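Local coordinates for aluminum resistance protein (Clostridium novyi, PDB 3I16), which probably acts as a pyridoxal-5'-phosphate-dependent carbon-sulfur lyase of the methionine gamma-lyase family, thought to be involved in aluminum resistance, at residues S241-I246 and A382-S387; D79-R84 and Q292-A297; I314-L317 and E321-P324; N111-N116 and I264-Y269. All coordinates share one frame; numbering follows the deposited sequence.

Interactions 1 and 2 are buried and touch one another: Ile-246 of the 241-246 loop packs on Tyr-82 and Leu-294 of the helix pair 79-84/292-297. Interaction 1 mixes apolar contact with backbone carbonyls and a water beside the cofactor pocket, whereas interaction 2 is pure hydrocarbon and ring. Interactions 2 and 3 both use helix 287-318, on opposite sides of the chain's centre; interaction 3 is also buried, a valine of an edge strand packing against the helix. Interaction 4, about 42 Å from interaction 3 between centres, is partly buried and polar, its lysine, arginine and asparagine joined largely through water. Interactions 1 and 4 both reach the second subunit; 1 and 2 both meet the third.

Interaction 1 (S241-I246 and A382-S387); sequences SLIKNI and AFIQGS
Ile-243 packs against the turn formed by residues 384-387, and its two branches meet different things. CB and CG1 both lie 4.1 Å from Ser-387 CA. CG2 goes to Ile-384, meeting its CG2 at 3.7 Å with the two side chains set at a slant. A chi1 of 70° puts CG1 between the backbone N and the carbonyl carbon, and with chi2 extended CD1 ends beside the carbonyl oxygens of the type II turn, 3.7 Å from Gln-385 O and 3.9 Å from Gly-386 O. The backbone of Ile-243 joins in as well: Ser-387 OG lies 3.1 Å from Ile-243 O. Behind it, Ser-241 OG accepts the Ile-243 N-H at 3.2 Å in an ST turn, which helps set the course of the loop as it leaves strand 237-241. Gly-67 of the second subunit packs on both isoleucines. Next along the chain, Lys-244 lines the pyridoxal-5'-phosphate pocket. Its NZ is weakly bonded to a water that donates to Gly-386 O at 2.7 Å, and Ser-388 OG is a further partner. The chemistry is thus divided: methyl groups of the two isoleucines make the buried apolar part, while the Ser-387 hydroxyl, backbone carbonyls and a water weakly held by the lysine make the polar part.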
loop_
_atom_site.group_PDB
_atom_site.type_symbol
_atom_site.label_atom_id
_atom_site.label_comp_id
_atom_site.label_asym_id
_atom_site.label_seq_id
_atom_site.Cartn_x
_atom_site.Cartn_y
_atom_site.Cartn_z
ATOM N N SER B 241 -14.302 3.679 17.076
ATOM C CA SER B 241 -13.206 2.961 16.402
ATOM C C SER B 241 -13.595 2.456 15.001
ATOM O O SER B 241 -14.669 1.885 14.814
ATOM C CB SER B 241 -12.782 1.758 17.254
ATOM O OG SER B 241 -11.912 0.888 16.534
ATOM N N LEU B 242 -12.707 2.627 14.027
ATOM C CA LEU B 242 -12.982 2.155 12.675
ATOM C C LEU B 242 -12.777 0.632 12.516
ATOM O O LEU B 242 -12.985 0.111 11.432
ATOM C CB LEU B 242 -12.152 2.921 11.613
ATOM C CG LEU B 242 -12.443 4.401 11.301
ATOM C CD1 LEU B 242 -11.896 4.706 9.903
ATOM C CD2 LEU B 242 -13.914 4.789 11.333
ATOM N N ILE B 243 -12.317 -0.068 13.549
ATOM C CA ILE B 243 -12.235 -1.521 13.473
ATOM C C ILE B 243 -13.410 -2.200 14.202
ATOM O O ILE B 243 -13.356 -3.396 14.466
ATOM C CB ILE B 243 -10.839 -2.106 13.826
ATOM C CG1 ILE B 243 -10.495 -1.987 15.298
ATOM C CG2 ILE B 243 -9.749 -1.458 12.919
ATOM C CD1 ILE B 243 -9.125 -2.648 15.631
ATOM N N LYS B 244 -14.436 -1.408 14.564
ATOM C CA LYS B 244 -15.681 -1.943 15.096
ATOM C C LYS B 244 -16.690 -1.730 13.960
ATOM O O LYS B 244 -16.299 -1.729 12.816
ATOM C CB LYS B 244 -16.113 -1.277 16.399
ATOM C CG LYS B 244 -15.116 -1.412 17.522
ATOM C CD LYS B 244 -15.682 -0.846 18.805
ATOM C CE LYS B 244 -14.633 -0.835 19.904
ATOM N NZ LYS B 244 -14.000 -2.172 20.068
ATOM N N ASN B 245 -17.972 -1.552 14.272
ATOM C CA ASN B 245 -19.042 -1.455 13.256
ATOM C C ASN B 245 -18.793 -0.603 12.004
ATOM O O ASN B 245 -18.921 -1.085 10.882
ATOM C CB ASN B 245 -20.345 -0.922 13.882
ATOM C CG ASN B 245 -20.799 -1.689 15.121
ATOM O OD1 ASN B 245 -20.002 -2.327 15.791
ATOM N ND2 ASN B 245 -22.093 -1.575 15.452
ATOM N N ILE B 246 -18.463 0.671 12.200
ATOM C CA ILE B 246 -18.430 1.645 11.089
ATOM C C ILE B 246 -17.358 1.440 10.042
ATOM O O ILE B 246 -17.415 2.034 8.955
ATOM C CB ILE B 246 -18.449 3.106 11.636
ATOM C CG1 ILE B 246 -18.950 4.088 10.571
ATOM C CG2 ILE B 246 -17.085 3.509 12.202
ATOM C CD1 ILE B 246 -19.597 5.339 11.136
ATOM N N ALA B 382 -8.696 -12.837 13.175
ATOM C CA ALA B 382 -9.206 -11.813 12.270
ATOM C C ALA B 382 -8.287 -11.351 11.129
ATOM O O ALA B 382 -7.070 -11.440 11.213
ATOM C CB ALA B 382 -9.598 -10.607 13.129
ATOM N N PHE B 383 -8.905 -10.842 10.065
ATOM C CA PHE B 383 -8.173 -10.234 8.957
ATOM C C PHE B 383 -7.505 -8.927 9.437
ATOM O O PHE B 383 -6.385 -8.646 9.066
ATOM C CB PHE B 383 -9.111 -9.979 7.775
ATOM C CG PHE B 383 -9.623 -11.235 7.147
ATOM C CD1 PHE B 383 -8.865 -11.905 6.199
ATOM C CD2 PHE B 383 -10.847 -11.770 7.517
ATOM C CE1 PHE B 383 -9.318 -13.078 5.627
ATOM C CE2 PHE B 383 -11.302 -12.962 6.947
ATOM C CZ PHE B 383 -10.543 -13.604 5.998
ATOM N N ILE B 384 -8.212 -8.165 10.278
ATOM C CA ILE B 384 -7.737 -6.918 10.835
ATOM C C ILE B 384 -7.525 -7.172 12.331
ATOM O O ILE B 384 -8.477 -7.507 13.055
ATOM C CB ILE B 384 -8.725 -5.777 10.571
ATOM C CG1 ILE B 384 -8.914 -5.543 9.058
ATOM C CG2 ILE B 384 -8.283 -4.499 11.302
ATOM C CD1 ILE B 384 -7.643 -5.104 8.244
ATOM N N GLN B 385 -6.278 -7.024 12.785
ATOM C CA GLN B 385 -5.892 -7.404 14.157
ATOM C C GLN B 385 -6.682 -6.676 15.240
ATOM O O GLN B 385 -6.662 -5.457 15.329
ATOM C CB GLN B 385 -4.410 -7.183 14.391
ATOM C CG GLN B 385 -3.898 -7.827 15.701
ATOM C CD GLN B 385 -2.625 -7.161 16.211
ATOM O OE1 GLN B 385 -2.610 -5.965 16.473
ATOM N NE2 GLN B 385 -1.574 -7.931 16.374
ATOM N N GLY B 386 -7.376 -7.448 16.066
ATOM C CA GLY B 386 -8.185 -6.876 17.139
ATOM C C GLY B 386 -9.565 -6.370 16.738
ATOM O O GLY B 386 -10.281 -5.821 17.573
ATOM N N SER B 387 -9.941 -6.517 15.468
ATOM C CA SER B 387 -11.237 -6.054 15.015
ATOM C C SER B 387 -12.326 -6.809 15.777
ATOM O O SER B 387 -12.289 -8.030 15.856
ATOM C CB SER B 387 -11.410 -6.311 13.522
ATOM O OG SER B 387 -12.774 -6.146 13.149
HETATM O O HOH W 1 -11.778 -3.748 18.295
#

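Interaction 2 (D79-R84 and Q292-A297); sequences DAVYAR and QGLFLA. With EDO (1,2-ethanediol), chain M.
Leu-294 pushes its CD2 methyl into the angle between Val-81 and Tyr-82, overlapping both at once. On the valine side the partner is CG1, 3.6 Å from Leu-294 CD2. On the tyrosine side the methyl rests 3.8 Å from Tyr-82 CE1 and 3.9 Å from Tyr-82 CD1, approaching the ring obliquely, and the two side chains run past each other in opposite directions. Leu-294 gets there with CG anti to the backbone N (chi1 172°), which carries CD2 toward helix 73-86. The Tyr-82 chi1 of -99° lies off the staggered positions. This is helix-on-helix packing, with helix 73-86 set against the long helix 287-318; the nearest CA atoms, those of Tyr-82 and Leu-294, are 8.6 Å apart, so side-chain ends alone make the join. In fold type I pyridoxal-phosphate enzymes, to which this family belongs, such a long helix commonly leads from the large domain to the small one. Helix 17-54 covers the same joint, with Ala-51 on Val-81 and Val-48 on Leu-294, and the Tyr-82 ring also meets that of Tyr-256. On another side of helix 287-318, Gln-292 NE2 donates to Gly-249 O of the third subunit.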
loop_
_atom_site.group_PDB
_atom_site.type_symbol
_atom_site.label_atom_id
_atom_site.label_comp_id
_atom_site.label_asym_id
_atom_site.label_seq_id
_atom_site.Cartn_x
_atom_site.Cartn_y
_atom_site.Cartn_z
ATOM N N ASP B 79 -14.533 13.041 5.779
ATOM C CA ASP B 79 -15.024 13.727 6.965
ATOM C C ASP B 79 -16.428 14.298 6.698
ATOM O O ASP B 79 -17.334 14.168 7.541
ATOM C CB ASP B 79 -14.091 14.847 7.399
ATOM C CG ASP B 79 -12.771 14.344 7.969
ATOM O OD1 ASP B 79 -12.613 13.138 8.267
ATOM O OD2 ASP B 79 -11.853 15.177 8.089
ATOM N N ALA B 80 -16.607 14.870 5.511
ATOM C CA ALA B 80 -17.884 15.450 5.104
ATOM C C ALA B 80 -18.955 14.394 4.964
ATOM O O ALA B 80 -20.105 14.619 5.356
ATOM C CB ALA B 80 -17.722 16.250 3.775
ATOM N N VAL B 81 -18.599 13.246 4.387
ATOM C CA VAL B 81 -19.559 12.135 4.282
ATOM C C VAL B 81 -19.991 11.663 5.679
ATOM O O VAL B 81 -21.182 11.439 5.914
ATOM C CB VAL B 81 -18.998 10.949 3.463
ATOM C CG1 VAL B 81 -19.896 9.724 3.579
ATOM C CG2 VAL B 81 -18.824 11.352 1.995
ATOM N N TYR B 82 -19.028 11.508 6.593
ATOM C CA TYR B 82 -19.331 11.076 7.967
ATOM C C TYR B 82 -20.282 12.064 8.661
ATOM O O TYR B 82 -21.233 11.662 9.341
ATOM C CB TYR B 82 -18.053 10.910 8.813
ATOM C CG TYR B 82 -17.528 9.500 8.962
ATOM C CD1 TYR B 82 -17.051 8.787 7.876
ATOM C CD2 TYR B 82 -17.462 8.894 10.217
ATOM C CE1 TYR B 82 -16.584 7.485 8.025
ATOM C CE2 TYR B 82 -16.977 7.588 10.382
ATOM C CZ TYR B 82 -16.528 6.900 9.285
ATOM O OH TYR B 82 -16.027 5.626 9.433
ATOM N N ALA B 83 -19.997 13.348 8.487
ATOM C CA ALA B 83 -20.786 14.438 9.065
ATOM C C ALA B 83 -22.239 14.422 8.576
ATOM O O ALA B 83 -23.168 14.602 9.382
ATOM C CB ALA B 83 -20.106 15.784 8.809
ATOM N N ARG B 84 -22.435 14.133 7.283
ATOM C CA ARG B 84 -23.780 13.961 6.752
ATOM C C ARG B 84 -24.471 12.728 7.328
ATOM O O ARG B 84 -25.652 12.801 7.662
ATOM C CB ARG B 84 -23.776 13.871 5.231
ATOM C CG ARG B 84 -23.522 15.201 4.567
ATOM C CD ARG B 84 -23.406 15.043 3.080
ATOM N NE ARG B 84 -23.090 16.326 2.465
ATOM C CZ ARG B 84 -23.993 17.251 2.157
ATOM N NH1 ARG B 84 -25.295 17.051 2.380
ATOM N NH2 ARG B 84 -23.590 18.383 1.601
ATOM N N GLN B 292 -15.254 2.506 1.482
ATOM C CA GLN B 292 -15.943 1.257 1.178
ATOM C C GLN B 292 -16.508 0.577 2.435
ATOM O O GLN B 292 -17.619 0.043 2.412
ATOM C CB GLN B 292 -15.061 0.304 0.380
ATOM C CG GLN B 292 -15.895 -0.783 -0.290
ATOM C CD GLN B 292 -15.133 -1.685 -1.209
ATOM O OE1 GLN B 292 -13.917 -1.572 -1.358
ATOM N NE2 GLN B 292 -15.860 -2.606 -1.855
ATOM N N GLY B 293 -15.744 0.637 3.528
ATOM C CA GLY B 293 -16.160 0.091 4.808
ATOM C C GLY B 293 -17.393 0.778 5.366
ATOM O O GLY B 293 -18.305 0.120 5.860
ATOM N N LEU B 294 -17.440 2.105 5.285
ATOM C CA LEU B 294 -18.636 2.841 5.747
ATOM C C LEU B 294 -19.868 2.401 4.965
ATOM O O LEU B 294 -20.971 2.233 5.524
ATOM C CB LEU B 294 -18.456 4.355 5.557
ATOM C CG LEU B 294 -19.674 5.254 5.816
ATOM C CD1 LEU B 294 -20.144 5.095 7.248
ATOM C CD2 LEU B 294 -19.339 6.700 5.498
ATOM N N PHE B 295 -19.686 2.210 3.671
ATOM C CA PHE B 295 -20.796 1.829 2.796
ATOM C C PHE B 295 -21.341 0.451 3.135
ATOM O O PHE B 295 -22.547 0.211 3.014
ATOM C CB PHE B 295 -20.364 1.900 1.331
ATOM C CG PHE B 295 -21.498 1.771 0.382
ATOM C CD1 PHE B 295 -22.339 2.850 0.154
ATOM C CD2 PHE B 295 -21.750 0.569 -0.267
ATOM C CE1 PHE B 295 -23.407 2.742 -0.699
ATOM C CE2 PHE B 295 -22.817 0.461 -1.150
ATOM C CZ PHE B 295 -23.647 1.551 -1.357
ATOM N N LEU B 296 -20.458 -0.452 3.544
ATOM C CA LEU B 296 -20.853 -1.812 3.969
ATOM C C LEU B 296 -21.313 -1.879 5.406
ATOM O O LEU B 296 -21.941 -2.861 5.794
ATOM C CB LEU B 296 -19.685 -2.789 3.828
ATOM C CG LEU B 296 -19.286 -3.138 2.387
ATOM C CD1 LEU B 296 -17.939 -3.767 2.371
ATOM C CD2 LEU B 296 -20.340 -4.038 1.734
ATOM N N ALA B 297 -21.040 -0.834 6.192
ATOM C CA ALA B 297 -21.287 -0.898 7.644
ATOM C C ALA B 297 -22.738 -1.157 8.068
ATOM O O ALA B 297 -22.965 -1.910 9.003
ATOM C CB ALA B 297 -20.706 0.355 8.375
HETATM C C1 EDO M . -10.680 -3.058 -0.827
HETATM O O1 EDO M . -9.923 -2.994 -2.053
HETATM C C2 EDO M . -10.916 -1.682 -0.216
HETATM O O2 EDO M . -11.511 -0.802 -1.175
#

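Interaction 3 (I314-L317 and E321-P324)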
loop_
_atom_site.group_PDB
_atom_site.type_symbol
_atom_site.label_atom_id
_atom_site.label_comp_id
_atom_site.label_asym_id
_atom_site.label_seq_id
_atom_site.Cartn_x
_atom_site.Cartn_y
_atom_site.Cartn_z
ATOM N N ILE B 314 -29.558 -19.401 21.651
ATOM C CA ILE B 314 -28.991 -20.759 21.722
ATOM C C ILE B 314 -28.341 -21.049 23.097
ATOM O O ILE B 314 -28.503 -22.153 23.648
ATOM C CB ILE B 314 -28.024 -21.072 20.544
ATOM C CG1 ILE B 314 -27.896 -22.588 20.319
ATOM C CG2 ILE B 314 -26.651 -20.435 20.748
ATOM C CD1 ILE B 314 -27.042 -22.950 19.069
HETATM N N MSE B 315 -27.674 -20.054 23.681
HETATM C CA MSE B 315 -27.012 -20.241 24.998
HETATM C C MSE B 315 -28.048 -20.288 26.105
HETATM O O MSE B 315 -27.921 -21.072 27.080
HETATM C CB MSE B 315 -25.978 -19.117 25.247
HETATM C CG MSE B 315 -24.878 -19.043 24.213
HETATM SE SE MSE B 315 -23.843 -20.647 24.107
HETATM C CE MSE B 315 -22.957 -20.482 25.779
ATOM N N GLU B 316 -29.096 -19.471 25.963
ATOM C CA GLU B 316 -30.200 -19.492 26.937
ATOM C C GLU B 316 -30.850 -20.883 26.949
ATOM O O GLU B 316 -31.077 -21.473 28.025
ATOM C CB GLU B 316 -31.268 -18.429 26.598
ATOM C CG GLU B 316 -32.362 -18.335 27.607
ATOM C CD GLU B 316 -33.539 -17.461 27.189
ATOM O OE1 GLU B 316 -33.577 -16.900 26.061
ATOM O OE2 GLU B 316 -34.450 -17.364 28.026
ATOM N N LEU B 317 -31.150 -21.405 25.756
ATOM C CA LEU B 317 -31.758 -22.744 25.629
ATOM C C LEU B 317 -30.835 -23.816 26.187
ATOM O O LEU B 317 -31.310 -24.763 26.840
ATOM C CB LEU B 317 -32.134 -23.058 24.178
ATOM C CG LEU B 317 -33.320 -22.244 23.608
ATOM C CD1 LEU B 317 -33.528 -22.495 22.131
ATOM C CD2 LEU B 317 -34.569 -22.581 24.358
ATOM N N GLU B 321 -27.192 -18.179 31.645
ATOM C CA GLU B 321 -27.800 -16.868 31.750
ATOM C C GLU B 321 -27.156 -16.010 30.678
ATOM O O GLU B 321 -25.943 -16.083 30.456
ATOM C CB GLU B 321 -27.552 -16.215 33.098
ATOM C CG GLU B 321 -28.312 -16.774 34.250
ATOM C CD GLU B 321 -28.006 -15.996 35.522
ATOM O OE1 GLU B 321 -28.205 -14.746 35.547
ATOM O OE2 GLU B 321 -27.547 -16.643 36.481
ATOM N N VAL B 322 -27.959 -15.170 30.050
ATOM C CA VAL B 322 -27.499 -14.311 28.968
ATOM C C VAL B 322 -28.005 -12.887 29.188
ATOM O O VAL B 322 -29.044 -12.686 29.799
ATOM C CB VAL B 322 -27.987 -14.839 27.594
ATOM C CG1 VAL B 322 -27.354 -16.216 27.299
ATOM C CG2 VAL B 322 -29.533 -14.910 27.537
HETATM N N MSE B 323 -27.265 -11.917 28.667
HETATM C CA MSE B 323 -27.591 -10.498 28.786
HETATM C C MSE B 323 -27.109 -9.854 27.510
HETATM O O MSE B 323 -25.923 -9.907 27.217
HETATM C CB MSE B 323 -26.858 -9.895 29.987
HETATM C CG MSE B 323 -26.829 -8.353 30.068
HETATM SE SE MSE B 323 -28.581 -7.662 30.319
HETATM C CE MSE B 323 -28.980 -8.337 32.079
ATOM N N PRO B 324 -28.016 -9.305 26.700
ATOM C CA PRO B 324 -29.475 -9.260 26.843
ATOM C C PRO B 324 -30.136 -10.532 26.305
ATOM O O PRO B 324 -29.447 -11.429 25.799
ATOM C CB PRO B 324 -29.865 -8.056 25.990
ATOM C CG PRO B 324 -28.803 -7.988 24.934
ATOM C CD PRO B 324 -27.552 -8.564 25.507
#
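Val-322 packs its two methyls against the last turns of helix 287-318, in a helix-to-strand connection: after a short turn the chain comes back as strand 321-323, an outermost strand of the six-stranded antiparallel sheet within this chain. The tight part of the contact is around Val-322 CG1. It lies 3.8 Å from CB of Met-315, a selenomethionine, and 3.9 Å from the backbone N of Glu-316, so it sits against the helix backbone itself. Met-315 touches the valine at the root of its side chain; beyond CB the chain bends at chi2 and again at chi3, carrying SE and CE away from the strand, and the residue packs on Ile-337 of the next strand and Leu-422 of helix 411-425. Both Met-315 and Val-322 are buried. The other branch, Val-322 CG2, marks the looser side, 4.0 Å from Glu-316 CB. Past that carbon Glu-316 runs out extended, with CG anti to the backbone N (chi1 -176°), and its carboxylate finds its partner on its own helix, where OE1 forms a salt bridge with Arg-313. This side is open in part to solvent, and Glu-321, at the start of the returning segment, is exposed, its CB pointing away from the helix. Where the strand gives way to loop, the peptide before Pro-324 is cis, and Pro-324 O accepts from both Ser-312 OG and Gln-335 NE2.

Interaction 4 (N111-N116 and I264-Y269). With EDO (1,2-ethanediol), chain O.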
loop_
_atom_site.group_PDB
_atom_site.type_symbol
_atom_site.label_atom_id
_atom_site.label_comp_id
_atom_site.label_asym_id
_atom_site.label_seq_id
_atom_site.Cartn_x
_atom_site.Cartn_y
_atom_site.Cartn_z
ATOM N N ASN B 111 -11.330 18.850 24.525
ATOM C CA ASN B 111 -12.410 19.711 25.003
ATOM C C ASN B 111 -12.412 20.144 26.471
ATOM O O ASN B 111 -13.300 20.908 26.860
ATOM C CB ASN B 111 -13.769 19.102 24.604
ATOM C CG ASN B 111 -14.008 19.175 23.102
ATOM O OD1 ASN B 111 -14.556 20.165 22.608
ATOM N ND2 ASN B 111 -13.533 18.164 22.359
ATOM N N LEU B 112 -11.419 19.718 27.261
ATOM C CA LEU B 112 -11.347 20.073 28.688
ATOM C C LEU B 112 -10.065 20.858 28.972
ATOM O O LEU B 112 -9.052 20.655 28.314
ATOM C CB LEU B 112 -11.420 18.816 29.569
ATOM C CG LEU B 112 -12.769 18.094 29.627
ATOM C CD1 LEU B 112 -12.552 16.650 30.074
ATOM C CD2 LEU B 112 -13.798 18.838 30.544
ATOM N N ARG B 113 -10.154 21.784 29.924
ATOM C CA ARG B 113 -9.049 22.653 30.322
ATOM C C ARG B 113 -8.920 22.660 31.836
ATOM O O ARG B 113 -9.881 22.315 32.551
ATOM C CB ARG B 113 -9.293 24.078 29.816
ATOM C CG ARG B 113 -9.446 24.193 28.297
ATOM C CD ARG B 113 -8.073 24.023 27.593
ATOM N NE ARG B 113 -8.248 24.149 26.157
ATOM C CZ ARG B 113 -8.490 23.162 25.298
ATOM N NH1 ARG B 113 -8.539 21.876 25.678
ATOM N NH2 ARG B 113 -8.658 23.474 24.016
ATOM N N PRO B 114 -7.743 23.061 32.348
ATOM C CA PRO B 114 -7.599 23.054 33.798
ATOM C C PRO B 114 -8.749 23.763 34.514
ATOM O O PRO B 114 -9.207 24.813 34.070
ATOM C CB PRO B 114 -6.269 23.760 34.028
ATOM C CG PRO B 114 -5.486 23.503 32.772
ATOM C CD PRO B 114 -6.498 23.459 31.667
ATOM N N GLY B 115 -9.232 23.163 35.590
ATOM C CA GLY B 115 -10.356 23.715 36.324
ATOM C C GLY B 115 -11.685 23.102 35.937
ATOM O O GLY B 115 -12.609 23.043 36.756
ATOM N N ASN B 116 -11.817 22.663 34.694
ATOM C CA ASN B 116 -13.047 22.023 34.260
ATOM C C ASN B 116 -13.181 20.665 34.946
ATOM O O ASN B 116 -12.197 20.019 35.336
ATOM C CB ASN B 116 -13.035 21.718 32.760
ATOM C CG ASN B 116 -12.977 22.939 31.865
ATOM O OD1 ASN B 116 -12.745 22.781 30.680
ATOM N ND2 ASN B 116 -13.213 24.137 32.397
ATOM N N ILE B 264 -14.948 19.333 17.254
ATOM C CA ILE B 264 -14.121 18.552 16.335
ATOM C C ILE B 264 -12.779 19.245 16.157
ATOM O O ILE B 264 -11.737 18.582 16.208
ATOM C CB ILE B 264 -14.832 18.307 14.999
ATOM C CG1 ILE B 264 -16.007 17.316 15.199
ATOM C CG2 ILE B 264 -13.859 17.769 13.959
ATOM C CD1 ILE B 264 -15.613 15.838 15.464
ATOM N N GLU B 265 -12.784 20.572 15.983
ATOM C CA GLU B 265 -11.514 21.286 15.872
ATOM C C GLU B 265 -10.655 21.092 17.117
ATOM O O GLU B 265 -9.463 20.777 16.997
ATOM C CB GLU B 265 -11.705 22.771 15.558
ATOM C CG GLU B 265 -12.092 22.998 14.103
ATOM C CD GLU B 265 -12.482 24.431 13.804
ATOM O OE1 GLU B 265 -12.534 25.236 14.747
ATOM O OE2 GLU B 265 -12.777 24.734 12.627
ATOM N N LYS B 266 -11.256 21.266 18.293
ATOM C CA LYS B 266 -10.528 21.091 19.555
ATOM C C LYS B 266 -9.944 19.672 19.706
ATOM O O LYS B 266 -8.846 19.516 20.237
ATOM C CB LYS B 266 -11.412 21.433 20.753
ATOM C CG LYS B 266 -11.632 22.920 20.937
ATOM C CD LYS B 266 -12.463 23.160 22.181
ATOM C CE LYS B 266 -12.755 24.622 22.436
ATOM N NZ LYS B 266 -13.737 24.727 23.585
ATOM N N THR B 267 -10.695 18.650 19.291
ATOM C CA THR B 267 -10.177 17.282 19.301
ATOM C C THR B 267 -8.969 17.160 18.350
ATOM O O THR B 267 -7.947 16.576 18.726
ATOM C CB THR B 267 -11.242 16.254 18.876
ATOM O OG1 THR B 267 -12.378 16.354 19.739
ATOM C CG2 THR B 267 -10.664 14.833 18.948
ATOM N N SER B 268 -9.075 17.756 17.147
ATOM C CA SER B 268 -7.981 17.714 16.167
ATOM C C SER B 268 -6.656 18.277 16.701
ATOM O O SER B 268 -5.600 17.767 16.354
ATOM C CB SER B 268 -8.343 18.404 14.833
ATOM O OG SER B 268 -8.333 19.823 14.895
ATOM N N TYR B 269 -6.706 19.320 17.530
ATOM C CA TYR B 269 -5.483 19.890 18.105
ATOM C C TYR B 269 -4.802 19.001 19.153
ATOM O O TYR B 269 -3.624 19.209 19.479
ATOM C CB TYR B 269 -5.744 21.275 18.675
ATOM C CG TYR B 269 -6.219 22.255 17.643
ATOM C CD1 TYR B 269 -5.497 22.457 16.463
ATOM C CD2 TYR B 269 -7.380 23.001 17.848
ATOM C CE1 TYR B 269 -5.914 23.357 15.526
ATOM C CE2 TYR B 269 -7.805 23.910 16.910
ATOM C CZ TYR B 269 -7.062 24.093 15.763
ATOM O OH TYR B 269 -7.473 24.988 14.822
HETATM C C1 EDO O . -10.693 26.170 19.393
HETATM O O1 EDO O . -10.135 27.368 18.853
HETATM C C2 EDO O . -11.344 25.353 18.284
HETATM O O2 EDO O . -11.296 26.052 17.037
HETATM O O HOH W 2 -15.706 22.471 23.516
HETATM O O HOH W 3 -12.365 23.802 25.787
HETATM O O HOH W 4 -8.036 22.004 21.825
#
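The amide of Asn-111 and the guanidinium of Arg-113 both border the extended chain of Lys-266. Asn-111 OD1 is 3.7 Å from Lys-266 CD, and Arg-113 NH2 comes to 4.2 Å from that same carbon, which approaches the guanidinium obliquely. One guanidinium face has a water over its centre. Farther along the helix, the Tyr-269 ring has Ser-268 OG over one face, while an ethanediol, probably from the crystallisation liquor, lies at its edge; the same diol donates through O2 to Glu-265 OE1 at 2.7 Å. Water does much of the joining. Lys-266 NZ donates to two waters: one gives a hydrogen to Asn-111 OD1 (2.7 Å), and the other, the one over the guanidinium, is weakly bonded to Asn-111 O. A third takes a hydrogen from Arg-113 NH2 at 2.7 Å and lies within reach of Lys-266 O. Arg-113 NH2 and Lys-266 NZ, like charges, stay 5.2 Å apart, and the waters probably help screen them. Arg-113 turns back on its own chain, NH1 bonding Leu-112 O at 3.0 Å from above the carbonyl plane, and NH2 also donates to Asn-140 O of the second subunit. Asn-111 ND2 donates to Ala-107 O and Thr-267 OG1 to Cys-263 O. The contact thus lays the end of helix 100-111, and the loop leading to strand 117-120, beside helix 261-271, while Leu-237 of strand 237-241 packs against Asn-111, Ile-264 and Thr-267.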